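Local coordinates for type IV pilus assembly protein PilF (Thermus thermophilus HB8, PDB 5OIU) that probably hydrolyses ATP as a hexameric AAA+ motor of the P-loop NTPase clan to power assembly of type IV pili, at residues A19-Q33 and P100-L112. Numbering follows the deposited sequence.
Sequences AFLQDASDIHIEPRQ and PTVYGEKAVMRLL
Lys106 reaches across to both His28 and Glu30, its chain fully extended with CG anti to the backbone N (chi1 169°). Its NZ meets His28 ND1 at 3.1 Å, in the ring plane, and Glu30 OE1 at 2.6 Å in a salt bridge made on the carboxylate's anti side, out of its plane. Val108 CG2 sits over a face of the same imidazole, 4.1 Å from its centroid, a CH-pi contact, while His28 NE2 is hydrogen-bonded to Asp211 of the second subunit. Asp26 and Arg110 run side by side: Arg110 NE lies 2.5 Å from Asp26 OD1, on the syn side of that oxygen, but the bond is bent and tilted from the guanidinium plane, and the carboxylate and guanidinium planes stand 69° apart. Arg110 NH2 has a further salt-bridge partner in the same Asp211. On the other face, Ile27 CD1 meets Met109 CE at 4.1 Å. Tyr103 lays its ring over the Arg32–Gln33 backbone, Gln33 CA standing 3.7 Å from the centroid, and its CB packs on Pro31 CB; its OH is hydrogen-bonded to Glu183 of the second subunit. With an alanine in place of Tyr103, the Arg32–Gln33 peptide would probably lose its aromatic cover and that glutamate its hydroxyl partner. Four bonds between Ile27 and Met109 and between Ile29 and Ala107, with an axis angle of 171°, establish antiparallel pairing. Strands 26-31 and 104-111 form the middle pair of an antiparallel sheet, with 36-42 beside 26-31 and 90-101 beside 104-111; helix 57-67 packs on Ile29 and Ala107, whereas the face bearing His28 and Val108 meets the second subunit.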
ATOM      1  N   ALA C  19     -40.465  32.969  -3.021  1.00 37.96           N
ATOM      2  CA  ALA C  19     -39.796  32.304  -4.141  1.00 36.15           C
ATOM      3  C   ALA C  19     -40.699  31.254  -4.786  1.00 41.01           C
ATOM      4  O   ALA C  19     -40.860  31.225  -6.014  1.00 37.80           O
ATOM      5  CB  ALA C  19     -38.482  31.663  -3.680  1.00 33.80           C
ATOM      6  N   PHE C  20     -41.310  30.388  -3.966  1.00 39.33           N
ATOM      7  CA  PHE C  20     -42.180  29.344  -4.502  1.00 41.70           C
ATOM      8  C   PHE C  20     -43.338  29.931  -5.313  1.00 41.88           C
ATOM      9  O   PHE C  20     -43.584  29.513  -6.449  1.00 41.41           O
ATOM     10  CB  PHE C  20     -42.709  28.464  -3.369  1.00 41.56           C
ATOM     11  CG  PHE C  20     -43.604  27.357  -3.837  1.00 43.84           C
ATOM     12  CD1 PHE C  20     -43.079  26.264  -4.516  1.00 39.49           C
ATOM     13  CD2 PHE C  20     -44.980  27.411  -3.611  1.00 45.67           C
ATOM     14  CE1 PHE C  20     -43.898  25.237  -4.956  1.00 42.99           C
ATOM     15  CE2 PHE C  20     -45.816  26.374  -4.040  1.00 45.28           C
ATOM     16  CZ  PHE C  20     -45.275  25.292  -4.719  1.00 48.69           C
ATOM     17  N   LEU C  21     -44.065  30.898  -4.746  1.00 37.06           N
ATOM     18  CA  LEU C  21     -45.140  31.539  -5.510  1.00 38.17           C
ATOM     19  C   LEU C  21     -44.611  32.326  -6.709  1.00 40.71           C
ATOM     20  O   LEU C  21     -45.271  32.388  -7.753  1.00 37.05           O
ATOM     21  CB  LEU C  21     -45.951  32.458  -4.610  1.00 31.43           C
ATOM     22  CG  LEU C  21     -46.567  31.803  -3.381  1.00 42.33           C
ATOM     23  CD1 LEU C  21     -46.968  32.871  -2.374  1.00 41.59           C
ATOM     24  CD2 LEU C  21     -47.757  30.920  -3.773  1.00 36.24           C
ATOM     25  N   GLN C  22     -43.435  32.944  -6.585  1.00 41.98           N
ATOM     26  CA  GLN C  22     -42.865  33.665  -7.719  1.00 44.73           C
ATOM     27  C   GLN C  22     -42.521  32.753  -8.889  1.00 51.49           C
ATOM     28  O   GLN C  22     -42.333  33.257 -10.008  1.00 46.85           O
ATOM     29  CB  GLN C  22     -41.594  34.401  -7.297  1.00 46.32           C
ATOM     30  CG  GLN C  22     -41.858  35.759  -6.737  1.00 50.53           C
ATOM     31  CD  GLN C  22     -42.788  36.535  -7.629  1.00 51.29           C
ATOM     32  OE1 GLN C  22     -42.657  36.511  -8.869  1.00 46.92           O
ATOM     33  NE2 GLN C  22     -43.749  37.216  -7.015  1.00 48.38           N
ATOM     34  N   ASP C  23     -42.420  31.435  -8.647  1.00 45.25           N
ATOM     35  CA  ASP C  23     -41.728  30.507  -9.542  1.00 45.48           C
ATOM     36  C   ASP C  23     -40.241  30.870  -9.703  1.00 42.20           C
ATOM     37  O   ASP C  23     -39.624  30.588 -10.727  1.00 35.70           O
ATOM     38  CB  ASP C  23     -42.429  30.427 -10.901  1.00 48.13           C
ATOM     39  CG  ASP C  23     -42.516  29.019 -11.420  1.00 65.40           C
ATOM     40  OD1 ASP C  23     -41.444  28.432 -11.706  1.00 68.76           O
ATOM     41  OD2 ASP C  23     -43.655  28.495 -11.532  1.00 77.67           O
ATOM     42  N   ALA C  24     -39.644  31.473  -8.681  1.00 40.34           N
ATOM     43  CA  ALA C  24     -38.217  31.768  -8.710  1.00 38.12           C
ATOM     44  C   ALA C  24     -37.385  30.491  -8.641  1.00 40.57           C
ATOM     45  O   ALA C  24     -37.740  29.512  -7.971  1.00 39.25           O
ATOM     46  CB  ALA C  24     -37.833  32.686  -7.551  1.00 42.36           C
ATOM     47  N   SER C  25     -36.246  30.519  -9.330  1.00 39.48           N
ATOM     48  CA  SER C  25     -35.392  29.345  -9.405  1.00 37.53           C
ATOM     49  C   SER C  25     -34.345  29.287  -8.299  1.00 37.02           C
ATOM     50  O   SER C  25     -33.935  28.186  -7.925  1.00 41.81           O
ATOM     51  CB  SER C  25     -34.698  29.285 -10.766  1.00 28.81           C
ATOM     52  OG  SER C  25     -33.803  30.360 -10.891  1.00 36.31           O
ATOM     53  N   ASP C  26     -33.900  30.422  -7.758  1.00 34.54           N
ATOM     54  CA  ASP C  26     -32.852  30.421  -6.737  1.00 35.14           C
ATOM     55  C   ASP C  26     -33.053  31.591  -5.777  1.00 37.45           C
ATOM     56  O   ASP C  26     -33.596  32.637  -6.149  1.00 39.84           O
ATOM     57  CB  ASP C  26     -31.449  30.504  -7.369  1.00 34.79           C
ATOM     58  CG  ASP C  26     -31.230  29.461  -8.478  1.00 40.98           C
ATOM     59  OD1 ASP C  26     -30.865  28.319  -8.136  1.00 45.76           O
ATOM     60  OD2 ASP C  26     -31.430  29.760  -9.686  1.00 34.06           O
ATOM     61  N   ILE C  27     -32.578  31.411  -4.545  1.00 38.66           N
ATOM     62  CA  ILE C  27     -32.606  32.436  -3.500  1.00 36.86           C
ATOM     63  C   ILE C  27     -31.180  32.687  -3.041  1.00 39.67           C
ATOM     64  O   ILE C  27     -30.507  31.755  -2.571  1.00 43.85           O
ATOM     65  CB  ILE C  27     -33.456  32.002  -2.299  1.00 39.77           C
ATOM     66  CG1 ILE C  27     -34.849  31.566  -2.718  1.00 38.96           C
ATOM     67  CG2 ILE C  27     -33.525  33.094  -1.280  1.00 33.87           C
ATOM     68  CD1 ILE C  27     -35.663  31.094  -1.533  1.00 43.12           C
ATOM     69  N   HIS C  28     -30.728  33.941  -3.140  1.00 42.26           N
ATOM     70  CA  HIS C  28     -29.381  34.346  -2.727  1.00 34.04           C
ATOM     71  C   HIS C  28     -29.456  35.252  -1.506  1.00 39.02           C
ATOM     72  O   HIS C  28     -30.105  36.305  -1.554  1.00 40.79           O
ATOM     73  CB  HIS C  28     -28.647  35.101  -3.834  1.00 34.07           C
ATOM     74  CG  HIS C  28     -28.433  34.298  -5.072  1.00 38.91           C
ATOM     75  ND1 HIS C  28     -27.181  34.082  -5.607  1.00 37.04           N
ATOM     76  CD2 HIS C  28     -29.311  33.678  -5.897  1.00 33.34           C
ATOM     77  CE1 HIS C  28     -27.297  33.357  -6.705  1.00 34.79           C
ATOM     78  NE2 HIS C  28     -28.578  33.102  -6.907  1.00 28.84           N
ATOM     79  N   ILE C  29     -28.743  34.875  -0.440  1.00 37.06           N
ATOM     80  CA  ILE C  29     -28.651  35.657   0.790  1.00 32.81           C
ATOM     81  C   ILE C  29     -27.198  36.100   0.931  1.00 42.32           C
ATOM     82  O   ILE C  29     -26.350  35.346   1.435  1.00 46.33           O
ATOM     83  CB  ILE C  29     -29.138  34.864   2.006  1.00 35.03           C
ATOM     84  CG1 ILE C  29     -30.592  34.441   1.765  1.00 40.06           C
ATOM     85  CG2 ILE C  29     -29.044  35.703   3.276  1.00 37.52           C
ATOM     86  CD1 ILE C  29     -31.313  33.864   2.971  1.00 41.63           C
ATOM     87  N   GLU C  30     -26.899  37.325   0.480  1.00 42.20           N
ATOM     88  CA  GLU C  30     -25.532  37.824   0.376  1.00 38.73           C
ATOM     89  C   GLU C  30     -25.221  38.837   1.464  1.00 40.94           C
ATOM     90  O   GLU C  30     -25.770  39.947   1.441  1.00 38.25           O
ATOM     91  CB  GLU C  30     -25.286  38.473  -0.988  1.00 42.42           C
ATOM     92  CG  GLU C  30     -25.947  37.807  -2.188  1.00 40.88           C
ATOM     93  CD  GLU C  30     -25.340  38.292  -3.504  1.00 45.80           C
ATOM     94  OE1 GLU C  30     -25.241  37.489  -4.458  1.00 39.17           O
ATOM     95  OE2 GLU C  30     -24.947  39.487  -3.579  1.00 57.89           O
ATOM     96  N   PRO C  31     -24.295  38.549   2.374  1.00 44.98           N
ATOM     97  CA  PRO C  31     -23.738  39.625   3.205  1.00 51.99           C
ATOM     98  C   PRO C  31     -22.924  40.589   2.344  1.00 42.48           C
ATOM     99  O   PRO C  31     -22.133  40.170   1.501  1.00 43.91           O
ATOM    100  CB  PRO C  31     -22.859  38.875   4.213  1.00 45.25           C
ATOM    101  CG  PRO C  31     -22.421  37.669   3.460  1.00 43.71           C
ATOM    102  CD  PRO C  31     -23.561  37.286   2.543  1.00 36.52           C
ATOM    103  N   ARG C  32     -23.155  41.880   2.535  1.00 51.15           N
ATOM    104  CA  ARG C  32     -22.399  42.945   1.880  1.00 51.20           C
ATOM    105  C   ARG C  32     -21.678  43.774   2.952  1.00 48.66           C
ATOM    106  O   ARG C  32     -21.600  43.386   4.122  1.00 50.52           O
ATOM    107  CB  ARG C  32     -23.323  43.794   0.994  1.00 53.36           C
ATOM    108  CG  ARG C  32     -23.621  43.160  -0.375  1.00 56.50           C
ATOM    109  CD  ARG C  32     -24.768  43.845  -1.141  1.00 62.16           C
ATOM    110  NE  ARG C  32     -25.244  43.013  -2.254  1.00 61.99           N
ATOM    111  CZ  ARG C  32     -26.241  43.342  -3.080  1.00 66.22           C
ATOM    112  NH1 ARG C  32     -26.607  42.505  -4.052  1.00 53.59           N
ATOM    113  NH2 ARG C  32     -26.881  44.499  -2.929  1.00 55.34           N
ATOM    114  N   GLN C  33     -21.140  44.926   2.554  1.00 53.87           N
ATOM    115  CA  GLN C  33     -20.332  45.706   3.491  1.00 58.20           C
ATOM    116  C   GLN C  33     -21.178  46.267   4.627  1.00 58.63           C
ATOM    117  O   GLN C  33     -20.797  46.169   5.801  1.00 56.42           O
ATOM    118  CB  GLN C  33     -19.617  46.831   2.751  1.00 55.90           C
ATOM    119  CG  GLN C  33     -18.557  47.546   3.549  1.00 55.54           C
ATOM    120  CD  GLN C  33     -17.825  48.553   2.691  1.00 64.74           C
ATOM    121  OE1 GLN C  33     -18.454  49.313   1.950  1.00 67.36           O
ATOM    122  NE2 GLN C  33     -16.491  48.543   2.755  1.00 68.37           N
ATOM    123  N   PRO C 100     -18.396  30.701   2.627  1.00 45.86           N
ATOM    124  CA  PRO C 100     -17.744  31.844   3.279  1.00 42.91           C
ATOM    125  C   PRO C 100     -17.409  32.928   2.264  1.00 43.26           C
ATOM    126  O   PRO C 100     -16.951  32.640   1.156  1.00 41.46           O
ATOM    127  CB  PRO C 100     -16.458  31.243   3.870  1.00 45.92           C
ATOM    128  CG  PRO C 100     -16.507  29.770   3.605  1.00 40.30           C
ATOM    129  CD  PRO C 100     -17.534  29.507   2.562  1.00 42.07           C
ATOM    130  N   THR C 101     -17.634  34.181   2.655  1.00 37.82           N
ATOM    131  CA  THR C 101     -17.214  35.342   1.889  1.00 41.49           C
ATOM    132  C   THR C 101     -16.530  36.323   2.822  1.00 43.64           C
ATOM    133  O   THR C 101     -16.385  36.089   4.027  1.00 49.58           O
ATOM    134  CB  THR C 101     -18.376  36.052   1.180  1.00 40.45           C
ATOM    135  OG1 THR C 101     -19.156  36.770   2.148  1.00 43.49           O
ATOM    136  CG2 THR C 101     -19.249  35.058   0.443  1.00 41.77           C
ATOM    137  N   VAL C 102     -16.109  37.444   2.241  1.00 39.38           N
ATOM    138  CA  VAL C 102     -15.437  38.484   2.999  1.00 46.93           C
ATOM    139  C   VAL C 102     -16.338  39.083   4.068  1.00 45.15           C
ATOM    140  O   VAL C 102     -15.844  39.557   5.091  1.00 47.03           O
ATOM    141  CB  VAL C 102     -14.916  39.546   2.009  1.00 43.46           C
ATOM    142  CG1 VAL C 102     -14.815  40.920   2.659  1.00 48.83           C
ATOM    143  CG2 VAL C 102     -13.567  39.075   1.422  1.00 37.13           C
ATOM    144  N   TYR C 103     -17.655  39.033   3.880  1.00 50.52           N
ATOM    145  CA  TYR C 103     -18.593  39.691   4.777  1.00 47.82           C
ATOM    146  C   TYR C 103     -19.393  38.718   5.634  1.00 45.98           C
ATOM    147  O   TYR C 103     -20.302  39.150   6.356  1.00 52.00           O
ATOM    148  CB  TYR C 103     -19.533  40.578   3.967  1.00 47.72           C
ATOM    149  CG  TYR C 103     -18.829  41.734   3.292  1.00 53.31           C
ATOM    150  CD1 TYR C 103     -17.986  42.581   4.010  1.00 56.28           C
ATOM    151  CD2 TYR C 103     -19.003  41.980   1.936  1.00 51.23           C
ATOM    152  CE1 TYR C 103     -17.346  43.644   3.402  1.00 53.00           C
ATOM    153  CE2 TYR C 103     -18.364  43.039   1.314  1.00 52.82           C
ATOM    154  CZ  TYR C 103     -17.541  43.872   2.052  1.00 57.63           C
ATOM    155  OH  TYR C 103     -16.915  44.924   1.428  1.00 56.43           O
ATOM    156  N   GLY C 104     -19.072  37.425   5.593  1.00 43.95           N
ATOM    157  CA  GLY C 104     -19.809  36.400   6.294  1.00 42.57           C
ATOM    158  C   GLY C 104     -20.188  35.299   5.335  1.00 44.05           C
ATOM    159  O   GLY C 104     -19.606  35.164   4.255  1.00 47.23           O
ATOM    160  N   GLU C 105     -21.182  34.505   5.708  1.00 45.39           N
ATOM    161  CA  GLU C 105     -21.585  33.362   4.899  1.00 44.50           C
ATOM    162  C   GLU C 105     -22.724  33.733   3.960  1.00 42.14           C
ATOM    163  O   GLU C 105     -23.731  34.316   4.378  1.00 37.39           O
ATOM    164  CB  GLU C 105     -21.998  32.190   5.780  1.00 44.91           C
ATOM    165  CG  GLU C 105     -20.854  31.673   6.616  1.00 46.58           C
ATOM    166  CD  GLU C 105     -21.257  30.471   7.425  1.00 52.64           C
ATOM    167  OE1 GLU C 105     -21.769  30.669   8.551  1.00 55.70           O
ATOM    168  OE2 GLU C 105     -21.087  29.337   6.916  1.00 47.58           O
ATOM    169  N   LYS C 106     -22.557  33.389   2.691  1.00 40.83           N
ATOM    170  CA  LYS C 106     -23.595  33.557   1.695  1.00 40.24           C
ATOM    171  C   LYS C 106     -24.314  32.233   1.542  1.00 42.09           C
ATOM    172  O   LYS C 106     -23.686  31.173   1.524  1.00 42.92           O
ATOM    173  CB  LYS C 106     -23.023  34.007   0.350  1.00 36.08           C
ATOM    174  CG  LYS C 106     -24.050  33.929  -0.758  1.00 38.09           C
ATOM    175  CD  LYS C 106     -23.581  34.487  -2.085  1.00 35.99           C
ATOM    176  CE  LYS C 106     -24.732  34.403  -3.087  1.00 36.71           C
ATOM    177  NZ  LYS C 106     -24.446  34.984  -4.402  1.00 33.98           N
ATOM    178  N   ALA C 107     -25.631  32.281   1.469  1.00 41.54           N
ATOM    179  CA  ALA C 107     -26.411  31.069   1.305  1.00 40.33           C
ATOM    180  C   ALA C 107     -27.147  31.150  -0.020  1.00 42.36           C
ATOM    181  O   ALA C 107     -27.747  32.182  -0.338  1.00 39.41           O
ATOM    182  CB  ALA C 107     -27.378  30.888   2.469  1.00 40.69           C
ATOM    183  N   VAL C 108     -27.070  30.085  -0.815  1.00 42.04           N
ATOM    184  CA  VAL C 108     -27.866  29.973  -2.030  1.00 40.20           C
ATOM    185  C   VAL C 108     -28.797  28.786  -1.852  1.00 42.72           C
ATOM    186  O   VAL C 108     -28.370  27.712  -1.406  1.00 42.04           O
ATOM    187  CB  VAL C 108     -27.002  29.818  -3.299  1.00 38.53           C
ATOM    188  CG1 VAL C 108     -27.889  29.524  -4.507  1.00 37.09           C
ATOM    189  CG2 VAL C 108     -26.187  31.086  -3.575  1.00 32.03           C
ATOM    190  N   MET C 109     -30.071  28.986  -2.163  1.00 39.71           N
ATOM    191  CA  MET C 109     -31.037  27.900  -2.160  1.00 38.55           C
ATOM    192  C   MET C 109     -31.654  27.799  -3.549  1.00 41.09           C
ATOM    193  O   MET C 109     -32.402  28.691  -3.965  1.00 38.05           O
ATOM    194  CB  MET C 109     -32.093  28.125  -1.083  1.00 38.30           C
ATOM    195  CG  MET C 109     -31.626  27.733   0.308  1.00 42.47           C
ATOM    196  SD  MET C 109     -32.800  28.095   1.623  1.00 44.35           S
ATOM    197  CE  MET C 109     -33.103  29.845   1.352  1.00 38.71           C
ATOM    198  N   ARG C 110     -31.323  26.730  -4.279  1.00 39.86           N
ATOM    199  CA  ARG C 110     -31.964  26.495  -5.562  1.00 40.04           C
ATOM    200  C   ARG C 110     -33.262  25.740  -5.344  1.00 40.11           C
ATOM    201  O   ARG C 110     -33.289  24.716  -4.653  1.00 40.48           O
ATOM    202  CB  ARG C 110     -31.074  25.710  -6.531  1.00 44.06           C
ATOM    203  CG  ARG C 110     -31.915  25.262  -7.765  1.00 46.78           C
ATOM    204  CD  ARG C 110     -31.151  25.061  -9.078  1.00 46.29           C
ATOM    205  NE  ARG C 110     -30.454  26.250  -9.544  1.00 41.93           N
ATOM    206  CZ  ARG C 110     -29.247  26.197 -10.097  1.00 46.38           C
ATOM    207  NH1 ARG C 110     -28.663  25.015 -10.237  1.00 53.43           N
ATOM    208  NH2 ARG C 110     -28.619  27.295 -10.503  1.00 40.42           N
ATOM    209  N   LEU C 111     -34.340  26.240  -5.937  1.00 41.71           N
ATOM    210  CA  LEU C 111     -35.612  25.535  -5.884  1.00 43.73           C
ATOM    211  C   LEU C 111     -35.609  24.429  -6.929  1.00 44.79           C
ATOM    212  O   LEU C 111     -35.461  24.705  -8.122  1.00 49.75           O
ATOM    213  CB  LEU C 111     -36.766  26.503  -6.108  1.00 36.57           C
ATOM    214  CG  LEU C 111     -37.129  27.313  -4.859  1.00 39.38           C
ATOM    215  CD1 LEU C 111     -36.228  28.529  -4.706  1.00 36.95           C
ATOM    216  CD2 LEU C 111     -38.574  27.734  -4.903  1.00 32.70           C
ATOM    217  N   LEU C 112     -35.743  23.181  -6.487  1.00 44.77           N
ATOM    218  CA  LEU C 112     -35.783  22.057  -7.415  1.00 47.10           C
ATOM    219  C   LEU C 112     -37.168  21.935  -8.038  1.00 46.10           C
ATOM    220  O   LEU C 112     -38.171  22.312  -7.432  1.00 43.72           O
ATOM    221  CB  LEU C 112     -35.420  20.743  -6.708  1.00 44.57           C
ATOM    222  CG  LEU C 112     -34.091  20.606  -5.939  1.00 45.57           C
ATOM    223  CD1 LEU C 112     -34.004  19.245  -5.255  1.00 40.38           C
ATOM    224  CD2 LEU C 112     -32.847  20.854  -6.815  1.00 33.54           C
TER